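N-acetylneuraminate lyase (Peptoclostridium difficile, PDB 4WOZ) is a lyase of the dihydrodipicolinate synthetase family, folded as a closed TIM barrel and assembled from four chains. Local coordinates at residues 13-18 and 193-198; 111-116 and 140-145; 157-162 and 181-186; 174-179 and 198-203. All coordinates share one frame; numbering follows the deposited sequence.

Overall arrangement
Contacts 1, 2 and 4 all reach the eight-stranded barrel sheet. Contact 3 lies outside it, between two helices. Contacts 1 and 2 are buried and touch each other: T13 and R143 join them. Contact 1 is largely apolar, with no hydrogen bond between its segments, whereas contact 2 is rich in them. Contact 4 is partly buried and shares A198 with contact 1. It joins two strand ends and the loops after them by aromatic and methyl contacts. Contact 3, farther from the chain centre but also buried, packs leucines; its E185-R186 salt bridge lies within one helix. L183 of contact 3 touches F176 of contact 4, and both contacts reach the second subunit.

Contact 1: 13-18 and 193-198; sequences TDMKGI and NKLIFA
K16 and L195 are the closest backbone pair, with CA atoms 7.4 Å apart, and no hydrogen bond joins 13-18 to 193-198. Side chains fill the gap. L195 points across and divides its two methyl groups. L195 CD1 meets M15 CB at 3.6 Å. L195 CD2 meets K16 CG at 3.7 Å and also lies near K16 CE. The K16 chain runs extended beyond CG and crosses L195 obliquely. F197 adds its ring edge. F197 CZ lies 3.3 Å from M15 O, which stands near the plane of the ring. G17 O is near that plane too, 4.0 Å from F197 CE1. M15 O also accepts a hydrogen bond from Y19 OH. G17 has a positive phi, 138°, and a CB at these backbone angles would press against the carbonyl O of K16. In the TIM barrel, strand 214-217 lies between strands 17-21 and 195-198. The backbone of G17 bonds to D213 and A215, and L195 also touches D213. On the other flank, L195 bonds by its backbone to I172 and V174 of strand 171-176.

Contact 2: 111-116 and 140-145; sequences YDAISA and VDNRLI
I114 and L144 pair in parallel, as do S115 and I145, where strands 113-117 and 144-147 of a beta-alpha-beta unit lie side by side in the TIM barrel. I114 N gives a straight bond to R143 O (3.0 Å, 176°). I114 O accepts from I145 N at 2.9 Å, and A116 N reaches I145 O at 3.3 Å. I114 and L144 also meet by their side chains, CD1 to CD1 at 3.8 Å. I114 CG1 sits between the backbone N and the carbonyl carbon (chi1 67°), and CD1 extends from it to L144. Before the strands, two side chains grip backbone carbonyls. R143 NH2 donates to D112 O at 3.0 Å, with the oxygen in the guanidinium plane. N142 ND2 donates to Y111 O from above the carbonyl plane (3.3 Å). Farther out, helix 126-138 covers one face: I136 touches I114, A116 and L144. S115 OG lies on the other face and bonds with Y54 OH. R143 NH1 holds T13 O, and N142 ND2 also bonds with T107 OG1. N142 OD1 stands 3.2 Å from D112 O, but both are acceptors. Instead, N142 OD1 accepts from R143 N at 2.8 Å.

Contact 3: 157-162 and 181-186; sequences MSLDQF and FYLLER
L159 and L183 pack the first turns of two helices, 159-165 and 181-190, in the outer layer of the protein, next to the second subunit. L183 reaches across with both methyl groups. L183 CD1 lies 4.0 Å from L159 N and also close to L159 CB. L183 CD2 lies 3.9 Å from M157 O and touches F162 CE2 more loosely. L183 CG stands anti to the backbone N (chi1 179°), on the side of 157-162, and carries both methyls there. Both methyls of L159 touch R186 near its backbone: L159 CD2 is 4.0 Å from R186 CB, and L159 CD1 lies at a similar distance from CB and the carbonyl. M157 CG rests over one face of the F162 ring, 3.8 Å above the plane and offset toward the rim.

Both helices belong to the ring of helices around the TIM barrel, with strand 171-176 between them in the chain. F162 packs on V174 of that strand and L183 on F176. The start of helix 159-165 is fixed by a capping box. S158 N donates to Q161 OE1 at 2.8 Å, on a lone pair of that oxygen, and Q161 N returns a weak bond to S158 OG. The R186 chain bends at chi2 and chi3, away from L159. Its guanidinium grips E185 side-on. R186 NE bonds to E185 OE1 at 2.8 Å. R186 NH2 bonds to E185 OE2 at 3.0 Å, where it meets the syn lone pair. The E185 carboxylate is also held by H247 and N250 of the second subunit, and R186 NH1 forms a salt bridge with D251 of that subunit.

Contact 4: 174-179 and 198-203; sequences VKFTAA and AGFDEM
F176 and F200 lead a largely apolar contact between the C-terminal ends of neighbouring strands 171-176 and 195-198 and the loops that follow them, at the end of a TIM barrel where the active site lies. F176 and A198 still pair as parallel strand residues. Just beyond them G199 N donates to F176 O at 3.0 Å with a bent angle of 136°. The place of F176 O is less sure, because the F200 ring stands too close to it. The two aromatic side chains are inclined to each other. F200 CZ lies in the plane of the F176 ring, F176 CD2 lies in the plane of the F200 ring, and these two atoms are 3.9 Å apart. A178 CB lies over one face of the F176 ring, near the rim.

G199 packs closely against T177. T177 CG2 lies 3.5 Å from G199 O, and a CB on G199 would collide with T177 OG1. Farther along, A179 CB meets M203 CE at 3.6 Å. M203 bends at chi3 to bring CE there, and it stands at the N-cap of helix 204-209. M203 N bonds to F200 O at 2.8 Å. F181 of the same chain and F181 of the second subunit both pack on M203. The M203 side chain is about 10 Å from a bound 2-(acetylamino)-2-deoxy-D-mannose. One water links K175 NZ, weakly at 3.1 Å, to G199 O at 3.3 Å. T177 OG1 is buried here with no polar partner in the model. Beyond the strand pairing, the loops thus meet mainly by ring and methyl contacts; the polar links between them are the G199 N bond and the water.

Contact 1: 13-18 and 193-198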
loop_
_atom_site.group_PDB
_atom_site.type_symbol
_atom_site.label_atom_id
_atom_site.label_comp_id
_atom_site.label_asym_id
_atom_site.label_seq_id
_atom_site.Cartn_x
_atom_site.Cartn_y
_atom_site.Cartn_z
ATOM N N THR A 13 -39.137 5.052 -9.849
ATOM C CA THR A 13 -38.514 4.093 -10.808
ATOM C C THR A 13 -37.654 3.060 -10.081
ATOM O O THR A 13 -36.823 3.414 -9.246
ATOM C CB THR A 13 -37.623 4.833 -11.835
ATOM O OG1 THR A 13 -38.419 5.768 -12.572
ATOM C CG2 THR A 13 -36.986 3.845 -12.804
ATOM N N ASP A 14 -37.866 1.784 -10.392
ATOM C CA ASP A 14 -37.085 0.714 -9.779
ATOM C C ASP A 14 -35.727 0.747 -10.479
ATOM O O ASP A 14 -35.657 0.608 -11.695
ATOM C CB ASP A 14 -37.761 -0.639 -10.006
ATOM C CG ASP A 14 -37.158 -1.738 -9.156
ATOM O OD1 ASP A 14 -37.319 -1.687 -7.917
ATOM O OD2 ASP A 14 -36.516 -2.647 -9.725
ATOM N N MET A 15 -34.655 0.922 -9.714
ATOM C CA MET A 15 -33.321 1.028 -10.296
ATOM C C MET A 15 -32.505 -0.256 -10.471
ATOM O O MET A 15 -31.341 -0.192 -10.871
ATOM C CB MET A 15 -32.499 2.035 -9.492
ATOM C CG MET A 15 -33.162 3.395 -9.320
ATOM S SD MET A 15 -33.658 4.163 -10.867
ATOM C CE MET A 15 -32.058 4.436 -11.644
ATOM N N LYS A 16 -33.089 -1.412 -10.182
ATOM C CA LYS A 16 -32.355 -2.666 -10.339
ATOM C C LYS A 16 -32.050 -2.926 -11.811
ATOM O O LYS A 16 -32.801 -2.503 -12.687
ATOM C CB LYS A 16 -33.161 -3.830 -9.758
ATOM C CG LYS A 16 -33.404 -3.692 -8.265
ATOM C CD LYS A 16 -34.106 -4.895 -7.670
ATOM C CE LYS A 16 -34.357 -4.677 -6.181
ATOM N NZ LYS A 16 -34.986 -5.857 -5.536
ATOM N N GLY A 17 -30.944 -3.606 -12.090
ATOM C CA GLY A 17 -30.620 -3.896 -13.476
ATOM C C GLY A 17 -29.171 -3.734 -13.883
ATOM O O GLY A 17 -28.305 -3.443 -13.059
ATOM N N ILE A 18 -28.922 -3.924 -15.176
ATOM C CA ILE A 18 -27.587 -3.818 -15.753
ATOM C C ILE A 18 -27.414 -2.444 -16.382
ATOM O O ILE A 18 -28.175 -2.066 -17.272
ATOM C CB ILE A 18 -27.376 -4.880 -16.852
ATOM C CG1 ILE A 18 -27.671 -6.273 -16.295
ATOM C CG2 ILE A 18 -25.954 -4.802 -17.394
ATOM C CD1 ILE A 18 -26.799 -6.670 -15.127
ATOM N N ASN A 193 -32.452 -3.646 2.495
ATOM C CA ASN A 193 -33.411 -2.713 1.912
ATOM C C ASN A 193 -32.763 -1.670 1.004
ATOM O O ASN A 193 -33.433 -0.754 0.526
ATOM C CB ASN A 193 -34.183 -2.006 3.036
ATOM C CG ASN A 193 -33.264 -1.272 4.006
ATOM O OD1 ASN A 193 -32.232 -1.803 4.438
ATOM N ND2 ASN A 193 -33.643 -0.051 4.364
ATOM N N LYS A 194 -31.463 -1.808 0.772
ATOM C CA LYS A 194 -30.733 -0.876 -0.082
ATOM C C LYS A 194 -30.248 -1.586 -1.344
ATOM O O LYS A 194 -30.086 -2.799 -1.357
ATOM C CB LYS A 194 -29.533 -0.304 0.675
ATOM C CG LYS A 194 -29.885 0.418 1.978
ATOM C CD LYS A 194 -30.656 1.713 1.715
ATOM C CE LYS A 194 -30.875 2.494 3.003
ATOM N NZ LYS A 194 -31.446 3.847 2.759
ATOM N N LEU A 195 -30.014 -0.826 -2.406
ATOM C CA LEU A 195 -29.538 -1.411 -3.652
ATOM C C LEU A 195 -28.026 -1.543 -3.618
ATOM O O LEU A 195 -27.330 -0.635 -3.159
ATOM C CB LEU A 195 -29.927 -0.532 -4.841
ATOM C CG LEU A 195 -31.409 -0.328 -5.131
ATOM C CD1 LEU A 195 -31.567 0.714 -6.226
ATOM C CD2 LEU A 195 -32.038 -1.658 -5.542
ATOM N N ILE A 196 -27.513 -2.673 -4.091
ATOM C CA ILE A 196 -26.067 -2.866 -4.135
ATOM C C ILE A 196 -25.665 -3.220 -5.561
ATOM O O ILE A 196 -26.086 -4.239 -6.098
ATOM C CB ILE A 196 -25.596 -3.981 -3.179
ATOM C CG1 ILE A 196 -25.976 -3.633 -1.735
ATOM C CG2 ILE A 196 -24.069 -4.130 -3.279
ATOM C CD1 ILE A 196 -25.671 -4.732 -0.738
ATOM N N PHE A 197 -24.857 -2.361 -6.172
ATOM C CA PHE A 197 -24.410 -2.577 -7.539
ATOM C C PHE A 197 -22.956 -3.000 -7.599
ATOM O O PHE A 197 -22.107 -2.421 -6.925
ATOM C CB PHE A 197 -24.584 -1.300 -8.361
ATOM C CG PHE A 197 -26.009 -0.915 -8.589
ATOM C CD1 PHE A 197 -26.760 -1.528 -9.588
ATOM C CD2 PHE A 197 -26.610 0.066 -7.804
ATOM C CE1 PHE A 197 -28.085 -1.167 -9.803
ATOM C CE2 PHE A 197 -27.934 0.433 -8.012
ATOM C CZ PHE A 197 -28.673 -0.185 -9.013
ATOM N N ALA A 198 -22.682 -4.012 -8.414
ATOM C CA ALA A 198 -21.328 -4.505 -8.604
ATOM C C ALA A 198 -20.669 -3.581 -9.627
ATOM O O ALA A 198 -21.296 -3.199 -10.621
ATOM C CB ALA A 198 -21.361 -5.939 -9.129
#

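Contact 2: 111-116 and 140-145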
loop_
_atom_site.group_PDB
_atom_site.type_symbol
_atom_site.label_atom_id
_atom_site.label_comp_id
_atom_site.label_asym_id
_atom_site.label_seq_id
_atom_site.Cartn_x
_atom_site.Cartn_y
_atom_site.Cartn_z
ATOM N N TYR A 111 -33.449 12.729 -14.610
ATOM C CA TYR A 111 -32.663 11.522 -14.363
ATOM C C TYR A 111 -33.333 10.772 -13.216
ATOM O O TYR A 111 -33.763 11.380 -12.240
ATOM C CB TYR A 111 -31.208 11.865 -14.001
ATOM C CG TYR A 111 -30.316 12.012 -15.216
ATOM C CD1 TYR A 111 -30.451 13.102 -16.070
ATOM C CD2 TYR A 111 -29.390 11.022 -15.556
ATOM C CE1 TYR A 111 -29.697 13.205 -17.243
ATOM C CE2 TYR A 111 -28.627 11.117 -16.732
ATOM C CZ TYR A 111 -28.793 12.210 -17.567
ATOM O OH TYR A 111 -28.100 12.303 -18.753
ATOM N N ASP A 112 -33.421 9.454 -13.352
ATOM C CA ASP A 112 -34.058 8.590 -12.362
ATOM C C ASP A 112 -33.356 8.578 -11.011
ATOM O O ASP A 112 -33.992 8.379 -9.970
ATOM C CB ASP A 112 -34.142 7.166 -12.915
ATOM C CG ASP A 112 -34.938 7.094 -14.203
ATOM O OD1 ASP A 112 -36.183 7.222 -14.150
ATOM O OD2 ASP A 112 -34.321 6.924 -15.274
ATOM N N ALA A 113 -32.045 8.778 -11.034
ATOM C CA ALA A 113 -31.256 8.804 -9.815
ATOM C C ALA A 113 -29.910 9.461 -10.071
ATOM O O ALA A 113 -29.498 9.647 -11.220
ATOM C CB ALA A 113 -31.050 7.390 -9.293
ATOM N N ILE A 114 -29.233 9.838 -8.995
ATOM C CA ILE A 114 -27.921 10.440 -9.134
ATOM C C ILE A 114 -26.934 9.600 -8.342
ATOM O O ILE A 114 -27.327 8.793 -7.493
ATOM C CB ILE A 114 -27.887 11.903 -8.618
ATOM C CG1 ILE A 114 -28.093 11.943 -7.104
ATOM C CG2 ILE A 114 -28.958 12.715 -9.329
ATOM C CD1 ILE A 114 -27.902 13.326 -6.499
ATOM N N SER A 115 -25.656 9.789 -8.634
ATOM C CA SER A 115 -24.599 9.051 -7.965
ATOM C C SER A 115 -23.483 10.034 -7.660
ATOM O O SER A 115 -23.366 11.067 -8.321
ATOM C CB SER A 115 -24.081 7.940 -8.887
ATOM O OG SER A 115 -23.128 7.130 -8.223
ATOM N N ALA A 116 -22.663 9.720 -6.666
ATOM C CA ALA A 116 -21.561 10.608 -6.307
ATOM C C ALA A 116 -20.361 9.840 -5.787
ATOM O O ALA A 116 -20.444 9.142 -4.779
ATOM C CB ALA A 116 -22.023 11.629 -5.260
ATOM N N VAL A 140 -31.670 18.295 -3.703
ATOM C CA VAL A 140 -32.641 17.988 -4.745
ATOM C C VAL A 140 -33.682 16.942 -4.369
ATOM O O VAL A 140 -33.579 16.264 -3.346
ATOM C CB VAL A 140 -31.936 17.507 -6.035
ATOM C CG1 VAL A 140 -30.975 18.571 -6.532
ATOM C CG2 VAL A 140 -31.193 16.203 -5.769
ATOM N N ASP A 141 -34.692 16.819 -5.220
ATOM C CA ASP A 141 -35.760 15.857 -5.011
ATOM C C ASP A 141 -35.448 14.639 -5.873
ATOM O O ASP A 141 -36.062 14.425 -6.917
ATOM C CB ASP A 141 -37.101 16.477 -5.412
ATOM C CG ASP A 141 -38.274 15.568 -5.116
ATOM O OD1 ASP A 141 -38.321 15.008 -3.999
ATOM O OD2 ASP A 141 -39.153 15.419 -5.993
ATOM N N ASN A 142 -34.478 13.850 -5.425
ATOM C CA ASN A 142 -34.051 12.664 -6.154
ATOM C C ASN A 142 -33.568 11.603 -5.161
ATOM O O ASN A 142 -33.790 11.721 -3.953
ATOM C CB ASN A 142 -32.913 13.042 -7.115
ATOM C CG ASN A 142 -32.939 12.239 -8.406
ATOM O OD1 ASN A 142 -33.130 11.026 -8.392
ATOM N ND2 ASN A 142 -32.735 12.916 -9.528
ATOM N N ARG A 143 -32.908 10.569 -5.677
ATOM C CA ARG A 143 -32.373 9.491 -4.849
ATOM C C ARG A 143 -30.898 9.323 -5.201
ATOM O O ARG A 143 -30.517 9.454 -6.366
ATOM C CB ARG A 143 -33.137 8.193 -5.120
ATOM C CG ARG A 143 -34.624 8.292 -4.824
ATOM C CD ARG A 143 -35.401 7.129 -5.427
ATOM N NE ARG A 143 -35.360 7.136 -6.889
ATOM C CZ ARG A 143 -35.887 6.184 -7.656
ATOM N NH1 ARG A 143 -36.496 5.141 -7.101
ATOM N NH2 ARG A 143 -35.809 6.273 -8.979
ATOM N N LEU A 144 -30.065 9.030 -4.207
ATOM C CA LEU A 144 -28.639 8.896 -4.476
ATOM C C LEU A 144 -27.982 7.551 -4.180
ATOM O O LEU A 144 -28.295 6.869 -3.198
ATOM C CB LEU A 144 -27.870 10.009 -3.744
ATOM C CG LEU A 144 -26.359 10.071 -3.982
ATOM C CD1 LEU A 144 -25.874 11.493 -3.868
ATOM C CD2 LEU A 144 -25.643 9.182 -2.983
ATOM N N ILE A 145 -27.044 7.200 -5.050
ATOM C CA ILE A 145 -26.279 5.973 -4.932
ATOM C C ILE A 145 -24.824 6.353 -4.660
ATOM O O ILE A 145 -24.263 7.201 -5.348
ATOM C CB ILE A 145 -26.342 5.162 -6.239
ATOM C CG1 ILE A 145 -27.777 4.689 -6.485
ATOM C CG2 ILE A 145 -25.379 3.984 -6.175
ATOM C CD1 ILE A 145 -27.996 4.141 -7.876
#

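Contact 3: 157-162 and 181-186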
loop_
_atom_site.group_PDB
_atom_site.type_symbol
_atom_site.label_atom_id
_atom_site.label_comp_id
_atom_site.label_asym_id
_atom_site.label_seq_id
_atom_site.Cartn_x
_atom_site.Cartn_y
_atom_site.Cartn_z
ATOM N N MET A 157 -14.164 2.864 2.913
ATOM C CA MET A 157 -15.285 3.028 3.832
ATOM C C MET A 157 -15.520 1.709 4.569
ATOM O O MET A 157 -15.400 0.636 3.979
ATOM C CB MET A 157 -16.545 3.393 3.044
ATOM C CG MET A 157 -17.489 4.364 3.729
ATOM S SD MET A 157 -17.116 6.073 3.283
ATOM C CE MET A 157 -17.635 6.090 1.566
ATOM N N SER A 158 -15.858 1.789 5.855
ATOM C CA SER A 158 -16.119 0.594 6.654
ATOM C C SER A 158 -17.619 0.306 6.665
ATOM O O SER A 158 -18.412 1.125 6.202
ATOM C CB SER A 158 -15.637 0.800 8.090
ATOM O OG SER A 158 -16.411 1.792 8.741
ATOM N N LEU A 159 -18.002 -0.850 7.200
ATOM C CA LEU A 159 -19.410 -1.236 7.265
ATOM C C LEU A 159 -20.227 -0.248 8.098
ATOM O O LEU A 159 -21.339 0.125 7.722
ATOM C CB LEU A 159 -19.549 -2.644 7.860
ATOM C CG LEU A 159 -20.964 -3.233 7.976
ATOM C CD1 LEU A 159 -21.574 -3.419 6.589
ATOM C CD2 LEU A 159 -20.905 -4.570 8.707
ATOM N N ASP A 160 -19.667 0.174 9.226
ATOM C CA ASP A 160 -20.340 1.111 10.121
ATOM C C ASP A 160 -20.539 2.487 9.495
ATOM O O ASP A 160 -21.556 3.146 9.728
ATOM C CB ASP A 160 -19.543 1.256 11.417
ATOM C CG ASP A 160 -19.340 -0.069 12.120
ATOM O OD1 ASP A 160 -18.719 -0.975 11.516
ATOM O OD2 ASP A 160 -19.803 -0.205 13.273
ATOM N N GLN A 161 -19.561 2.921 8.708
ATOM C CA GLN A 161 -19.637 4.219 8.049
ATOM C C GLN A 161 -20.731 4.211 6.984
ATOM O O GLN A 161 -21.470 5.185 6.833
ATOM C CB GLN A 161 -18.277 4.573 7.443
ATOM C CG GLN A 161 -17.191 4.745 8.498
ATOM C CD GLN A 161 -15.835 5.039 7.902
ATOM O OE1 GLN A 161 -15.304 4.250 7.123
ATOM N NE2 GLN A 161 -15.263 6.181 8.267
ATOM N N PHE A 162 -20.834 3.108 6.246
ATOM C CA PHE A 162 -21.871 2.981 5.231
ATOM C C PHE A 162 -23.219 3.066 5.933
ATOM O O PHE A 162 -24.174 3.635 5.405
ATOM C CB PHE A 162 -21.747 1.643 4.499
ATOM C CG PHE A 162 -20.839 1.690 3.306
ATOM C CD1 PHE A 162 -21.197 2.418 2.177
ATOM C CD2 PHE A 162 -19.618 1.023 3.313
ATOM C CE1 PHE A 162 -20.351 2.481 1.069
ATOM C CE2 PHE A 162 -18.765 1.080 2.211
ATOM C CZ PHE A 162 -19.130 1.809 1.088
ATOM N N PHE A 181 -15.061 -9.006 -1.075
ATOM C CA PHE A 181 -16.316 -9.735 -1.004
ATOM C C PHE A 181 -16.790 -10.015 0.411
ATOM O O PHE A 181 -17.940 -10.396 0.619
ATOM C CB PHE A 181 -16.221 -11.021 -1.818
ATOM C CG PHE A 181 -16.195 -10.782 -3.301
ATOM C CD1 PHE A 181 -15.125 -10.121 -3.894
ATOM C CD2 PHE A 181 -17.252 -11.195 -4.103
ATOM C CE1 PHE A 181 -15.108 -9.876 -5.272
ATOM C CE2 PHE A 181 -17.247 -10.957 -5.479
ATOM C CZ PHE A 181 -16.173 -10.297 -6.064
ATOM N N TYR A 182 -15.908 -9.829 1.386
ATOM C CA TYR A 182 -16.289 -10.015 2.780
ATOM C C TYR A 182 -17.209 -8.831 3.096
ATOM O O TYR A 182 -18.328 -9.013 3.569
ATOM C CB TYR A 182 -15.043 -10.004 3.679
ATOM C CG TYR A 182 -15.305 -10.078 5.173
ATOM C CD1 TYR A 182 -16.499 -10.592 5.680
ATOM C CD2 TYR A 182 -14.345 -9.638 6.082
ATOM C CE1 TYR A 182 -16.730 -10.662 7.061
ATOM C CE2 TYR A 182 -14.559 -9.707 7.458
ATOM C CZ TYR A 182 -15.752 -10.217 7.941
ATOM O OH TYR A 182 -15.956 -10.273 9.299
ATOM N N LEU A 183 -16.737 -7.621 2.800
ATOM C CA LEU A 183 -17.525 -6.409 3.028
ATOM C C LEU A 183 -18.800 -6.418 2.186
ATOM O O LEU A 183 -19.855 -5.960 2.633
ATOM C CB LEU A 183 -16.703 -5.164 2.678
ATOM C CG LEU A 183 -17.433 -3.825 2.846
ATOM C CD1 LEU A 183 -17.778 -3.603 4.308
ATOM C CD2 LEU A 183 -16.559 -2.690 2.340
ATOM N N LEU A 184 -18.708 -6.930 0.963
ATOM C CA LEU A 184 -19.877 -6.974 0.090
ATOM C C LEU A 184 -20.971 -7.840 0.713
ATOM O O LEU A 184 -22.142 -7.446 0.766
ATOM C CB LEU A 184 -19.492 -7.513 -1.292
ATOM C CG LEU A 184 -20.638 -7.664 -2.301
ATOM C CD1 LEU A 184 -21.430 -6.365 -2.389
ATOM C CD2 LEU A 184 -20.072 -8.039 -3.671
ATOM N N GLU A 185 -20.580 -9.020 1.179
ATOM C CA GLU A 185 -21.501 -9.957 1.814
ATOM C C GLU A 185 -22.112 -9.310 3.060
ATOM O O GLU A 185 -23.312 -9.432 3.306
ATOM C CB GLU A 185 -20.742 -11.233 2.190
ATOM C CG GLU A 185 -21.538 -12.296 2.916
ATOM C CD GLU A 185 -21.704 -12.000 4.394
ATOM O OE1 GLU A 185 -20.756 -11.461 4.998
ATOM O OE2 GLU A 185 -22.774 -12.318 4.948
ATOM N N ARG A 186 -21.273 -8.627 3.834
ATOM C CA ARG A 186 -21.714 -7.943 5.050
ATOM C C ARG A 186 -22.719 -6.849 4.700
ATOM O O ARG A 186 -23.729 -6.680 5.384
ATOM C CB ARG A 186 -20.517 -7.325 5.779
ATOM C CG ARG A 186 -19.603 -8.312 6.488
ATOM C CD ARG A 186 -20.261 -8.933 7.734
ATOM N NE ARG A 186 -21.108 -10.083 7.421
ATOM C CZ ARG A 186 -21.857 -10.725 8.313
ATOM N NH1 ARG A 186 -21.869 -10.331 9.582
ATOM N NH2 ARG A 186 -22.603 -11.756 7.937
#

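Contact 4: 174-179 and 198-203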
loop_
_atom_site.group_PDB
_atom_site.type_symbol
_atom_site.label_atom_id
_atom_site.label_comp_id
_atom_site.label_asym_id
_atom_site.label_seq_id
_atom_site.Cartn_x
_atom_site.Cartn_y
_atom_site.Cartn_z
ATOM N N VAL A 174 -25.584 1.742 -3.240
ATOM C CA VAL A 174 -24.147 1.929 -3.389
ATOM C C VAL A 174 -23.589 1.148 -4.575
ATOM O O VAL A 174 -24.045 0.044 -4.869
ATOM C CB VAL A 174 -23.404 1.457 -2.119
ATOM C CG1 VAL A 174 -23.717 -0.011 -1.854
ATOM C CG2 VAL A 174 -21.901 1.645 -2.284
ATOM N N LYS A 175 -22.615 1.741 -5.262
ATOM C CA LYS A 175 -21.943 1.083 -6.373
ATOM C C LYS A 175 -20.640 0.610 -5.751
ATOM O O LYS A 175 -19.728 1.405 -5.518
ATOM C CB LYS A 175 -21.643 2.058 -7.510
ATOM C CG LYS A 175 -20.825 1.428 -8.627
ATOM C CD LYS A 175 -20.373 2.456 -9.645
ATOM C CE LYS A 175 -19.356 1.862 -10.613
ATOM N NZ LYS A 175 -18.829 2.888 -11.558
ATOM N N PHE A 176 -20.575 -0.685 -5.467
ATOM C CA PHE A 176 -19.420 -1.300 -4.829
ATOM C C PHE A 176 -18.365 -1.677 -5.859
ATOM O O PHE A 176 -18.495 -2.700 -6.527
ATOM C CB PHE A 176 -19.882 -2.557 -4.083
ATOM C CG PHE A 176 -18.996 -2.952 -2.938
ATOM C CD1 PHE A 176 -18.997 -2.215 -1.756
ATOM C CD2 PHE A 176 -18.163 -4.064 -3.037
ATOM C CE1 PHE A 176 -18.182 -2.580 -0.689
ATOM C CE2 PHE A 176 -17.343 -4.439 -1.978
ATOM C CZ PHE A 176 -17.352 -3.695 -0.800
ATOM N N THR A 177 -17.318 -0.865 -5.986
ATOM C CA THR A 177 -16.265 -1.162 -6.955
ATOM C C THR A 177 -14.954 -1.598 -6.291
ATOM O O THR A 177 -13.871 -1.367 -6.823
ATOM C CB THR A 177 -16.003 0.053 -7.882
ATOM O OG1 THR A 177 -17.245 0.508 -8.432
ATOM C CG2 THR A 177 -15.085 -0.339 -9.040
ATOM N N ALA A 178 -15.067 -2.234 -5.126
ATOM C CA ALA A 178 -13.907 -2.728 -4.386
ATOM C C ALA A 178 -13.995 -4.251 -4.346
ATOM O O ALA A 178 -15.064 -4.806 -4.108
ATOM C CB ALA A 178 -13.905 -2.165 -2.975
ATOM N N ALA A 179 -12.873 -4.927 -4.568
ATOM C CA ALA A 179 -12.854 -6.388 -4.584
ATOM C C ALA A 179 -12.876 -7.062 -3.213
ATOM O O ALA A 179 -12.280 -8.124 -3.037
ATOM C CB ALA A 179 -11.646 -6.876 -5.377
ATOM N N ALA A 198 -22.682 -4.012 -8.414
ATOM C CA ALA A 198 -21.328 -4.505 -8.604
ATOM C C ALA A 198 -20.669 -3.581 -9.627
ATOM O O ALA A 198 -21.296 -3.199 -10.621
ATOM C CB ALA A 198 -21.361 -5.939 -9.129
ATOM N N GLY A 199 -19.418 -3.212 -9.378
ATOM C CA GLY A 199 -18.718 -2.336 -10.297
ATOM C C GLY A 199 -17.470 -2.971 -10.879
ATOM O O GLY A 199 -16.660 -2.294 -11.509
ATOM N N PHE A 200 -17.315 -4.275 -10.669
ATOM C CA PHE A 200 -16.155 -5.015 -11.170
ATOM C C PHE A 200 -16.601 -6.048 -12.205
ATOM O O PHE A 200 -16.931 -7.178 -11.865
ATOM C CB PHE A 200 -15.461 -5.698 -9.997
ATOM C CG PHE A 200 -16.316 -5.779 -8.767
ATOM C CD1 PHE A 200 -17.483 -6.539 -8.763
ATOM C CD2 PHE A 200 -15.992 -5.046 -7.631
ATOM C CE1 PHE A 200 -18.314 -6.562 -7.645
ATOM C CE2 PHE A 200 -16.818 -5.065 -6.510
ATOM C CZ PHE A 200 -17.981 -5.822 -6.519
ATOM N N ASP A 201 -16.606 -5.637 -13.468
ATOM C CA ASP A 201 -17.034 -6.483 -14.579
ATOM C C ASP A 201 -16.436 -7.887 -14.577
ATOM O O ASP A 201 -17.143 -8.867 -14.840
ATOM C CB ASP A 201 -16.705 -5.793 -15.911
ATOM C CG ASP A 201 -17.298 -4.386 -16.010
ATOM O OD1 ASP A 201 -17.687 -3.820 -14.965
ATOM O OD2 ASP A 201 -17.361 -3.841 -17.132
ATOM N N GLU A 202 -15.138 -7.980 -14.290
ATOM C CA GLU A 202 -14.437 -9.262 -14.276
ATOM C C GLU A 202 -14.794 -10.156 -13.086
ATOM O O GLU A 202 -14.314 -11.285 -12.996
ATOM C CB GLU A 202 -12.916 -9.046 -14.294
ATOM C CG GLU A 202 -12.345 -8.394 -13.035
ATOM C CD GLU A 202 -12.465 -6.876 -13.029
ATOM O OE1 GLU A 202 -13.520 -6.348 -13.440
ATOM O OE2 GLU A 202 -11.501 -6.206 -12.595
ATOM N N MET A 203 -15.628 -9.651 -12.178
ATOM C CA MET A 203 -16.034 -10.421 -11.003
ATOM C C MET A 203 -17.557 -10.397 -10.841
ATOM O O MET A 203 -18.085 -10.496 -9.731
ATOM C CB MET A 203 -15.354 -9.855 -9.749
ATOM C CG MET A 203 -13.820 -9.886 -9.811
ATOM S SD MET A 203 -12.972 -9.252 -8.320
ATOM C CE MET A 203 -12.694 -7.544 -8.768
HETATM O O HOH W 1 -17.838 0.360 -12.971
#